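Local coordinates for protein laccase (Botrytis aclada, PDB 3SQR) that oxidises phenolic compounds such as hydroquinones at copper centres, reducing dioxygen to water, and probably takes part in lignin degradation and detoxification, at residues A[291-296]-A[376-381]. Sequence-based numbering, arbitrary orientation.
Sequences DLVPIV and LVPHLA
The pyrrolidine ring of Pro-378 touches Val-293 through its atom CB, 3.9 Å from Val-293 CG1, and also packs on Arg-498. The imidazole end of His-379 leads away from 291-296, CG being anti to the backbone N (chi1 171°), and NE2 is hydrogen-bonded to Asp-55 OD1; of the side chain, only CB comes near Pro-294 O.

Two backbone hydrogen bonds fasten the segments. His-379 N gives a nearly straight bond to Pro-294 O (3.0 Å, 174°), tilted out of the carbonyl plane; Val-296 N points almost head-on at Val-377 O (2.8 Å). They flank Ile-295 and Pro-378, whose CA atoms are 4.1 Å apart, as an antiparallel non-hydrogen-bonded pair. Proline suits this place because no N-H is required of it. Water extends the link at both ends, one molecule joining Pro-294 O to Leu-380 N, the other Val-296 O to Val-377 N.

Branched aliphatic residues fill the flanks: Ile-295 CD1 rests 4.1 Å from Leu-376 CD2 beside strand 285-290, and Val-296 CG2 lies 4.2 Å from Val-377 CG1 nearer the surface.

The result is a single beta bridge of antiparallel bonding pattern, made where the chains run 91° apart, by which the connection between the second and third cupredoxin domains of this multicopper oxidase is pinned to strand 293-300, an outermost strand of its sheet in the second.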
loop_
_atom_site.group_PDB
_atom_site.type_symbol
_atom_site.label_atom_id
_atom_site.label_comp_id
_atom_site.label_asym_id
_atom_site.label_seq_id
_atom_site.Cartn_x
_atom_site.Cartn_y
_atom_site.Cartn_z
ATOM N N ASP A 291 6.703 0.491 -6.735
ATOM C CA ASP A 291 6.353 -0.587 -5.844
ATOM C C ASP A 291 7.536 -1.538 -5.654
ATOM O O ASP A 291 8.565 -1.062 -5.239
ATOM C CB ASP A 291 5.079 -1.246 -6.398
ATOM C CG ASP A 291 3.908 -0.253 -6.476
ATOM O OD1 ASP A 291 4.030 0.906 -5.995
ATOM O OD2 ASP A 291 2.833 -0.649 -7.021
ATOM N N LEU A 292 7.397 -2.865 -5.888
ATOM C CA LEU A 292 8.511 -3.811 -5.730
ATOM C C LEU A 292 9.104 -4.261 -7.060
ATOM O O LEU A 292 9.675 -5.343 -7.161
ATOM C CB LEU A 292 8.127 -5.009 -4.858
ATOM C CG LEU A 292 7.879 -4.670 -3.382
ATOM C CD1 LEU A 292 6.866 -5.724 -2.725
ATOM C CD2 LEU A 292 9.159 -4.683 -2.623
ATOM N N VAL A 293 9.085 -3.327 -8.002
ATOM C CA VAL A 293 9.641 -3.591 -9.355
ATOM C C VAL A 293 10.601 -2.480 -9.749
ATOM O O VAL A 293 10.209 -1.319 -9.983
ATOM C CB VAL A 293 8.521 -3.644 -10.327
ATOM C CG1 VAL A 293 9.013 -3.909 -11.783
ATOM C CG2 VAL A 293 7.450 -4.736 -9.926
ATOM N N PRO A 294 11.862 -2.847 -9.878
ATOM C CA PRO A 294 12.843 -1.922 -10.389
ATOM C C PRO A 294 12.546 -1.505 -11.826
ATOM O O PRO A 294 12.126 -2.306 -12.642
ATOM C CB PRO A 294 14.130 -2.749 -10.281
ATOM C CG PRO A 294 13.896 -3.666 -9.198
ATOM C CD PRO A 294 12.522 -4.089 -9.439
ATOM N N ILE A 295 12.730 -0.212 -12.116
ATOM C CA ILE A 295 12.419 0.326 -13.426
ATOM C C ILE A 295 13.680 0.955 -14.002
ATOM O O ILE A 295 14.611 1.245 -13.298
ATOM C CB ILE A 295 11.274 1.379 -13.416
ATOM C CG1 ILE A 295 11.613 2.594 -12.570
ATOM C CG2 ILE A 295 9.924 0.730 -12.861
ATOM C CD1 ILE A 295 10.649 3.824 -12.790
ATOM N N VAL A 296 13.679 1.083 -15.315
ATOM C CA VAL A 296 14.714 1.877 -15.988
ATOM C C VAL A 296 14.654 3.279 -15.414
ATOM O O VAL A 296 13.615 3.913 -15.475
ATOM C CB VAL A 296 14.445 1.871 -17.487
ATOM C CG1 VAL A 296 15.532 2.762 -18.240
ATOM C CG2 VAL A 296 14.484 0.476 -17.929
ATOM N N LEU A 376 7.274 4.341 -16.881
ATOM C CA LEU A 376 7.412 3.261 -15.920
ATOM C C LEU A 376 7.751 1.940 -16.626
ATOM O O LEU A 376 6.851 1.094 -16.874
ATOM C CB LEU A 376 6.116 3.163 -15.143
ATOM C CG LEU A 376 5.650 4.392 -14.346
ATOM C CD1 LEU A 376 4.318 4.006 -13.577
ATOM C CD2 LEU A 376 6.749 4.903 -13.402
ATOM N N VAL A 377 9.034 1.756 -16.916
ATOM C CA VAL A 377 9.504 0.622 -17.717
ATOM C C VAL A 377 10.304 -0.302 -16.863
ATOM O O VAL A 377 11.362 0.039 -16.457
ATOM C CB VAL A 377 10.373 1.124 -18.911
ATOM C CG1 VAL A 377 10.818 -0.073 -19.805
ATOM C CG2 VAL A 377 9.570 2.147 -19.675
ATOM N N PRO A 378 9.755 -1.486 -16.521
ATOM C CA PRO A 378 10.473 -2.430 -15.699
ATOM C C PRO A 378 11.817 -2.741 -16.318
ATOM O O PRO A 378 11.933 -2.897 -17.553
ATOM C CB PRO A 378 9.543 -3.653 -15.663
ATOM C CG PRO A 378 8.176 -3.037 -15.873
ATOM C CD PRO A 378 8.443 -1.990 -16.921
ATOM N N HIS A 379 12.817 -2.808 -15.469
ATOM C CA HIS A 379 14.146 -3.136 -15.911
ATOM C C HIS A 379 14.174 -4.575 -16.404
ATOM O O HIS A 379 14.768 -4.873 -17.471
ATOM C CB HIS A 379 15.167 -2.974 -14.793
ATOM C CG HIS A 379 16.499 -3.503 -15.181
ATOM N ND1 HIS A 379 17.464 -2.694 -15.746
ATOM C CD2 HIS A 379 16.987 -4.766 -15.221
ATOM C CE1 HIS A 379 18.514 -3.437 -16.079
ATOM N NE2 HIS A 379 18.255 -4.695 -15.775
ATOM N N LEU A 380 13.651 -5.480 -15.579
ATOM C CA LEU A 380 13.382 -6.827 -16.025
ATOM C C LEU A 380 12.150 -6.867 -16.923
ATOM O O LEU A 380 10.964 -6.786 -16.461
ATOM C CB LEU A 380 13.230 -7.787 -14.839
ATOM C CG LEU A 380 12.988 -9.243 -15.230
ATOM C CD1 LEU A 380 14.262 -10.023 -15.361
ATOM C CD2 LEU A 380 12.080 -9.899 -14.153
ATOM N N ALA A 381 12.391 -6.941 -18.226
ATOM C CA ALA A 381 11.332 -6.835 -19.204
ATOM C C ALA A 381 10.538 -8.123 -19.301
ATOM O O ALA A 381 11.104 -9.222 -19.449
ATOM C CB ALA A 381 11.930 -6.494 -20.641
HETATM O O HOH W 1 12.800 -4.961 -12.956
HETATM O O HOH W 2 11.211 3.590 -16.631
#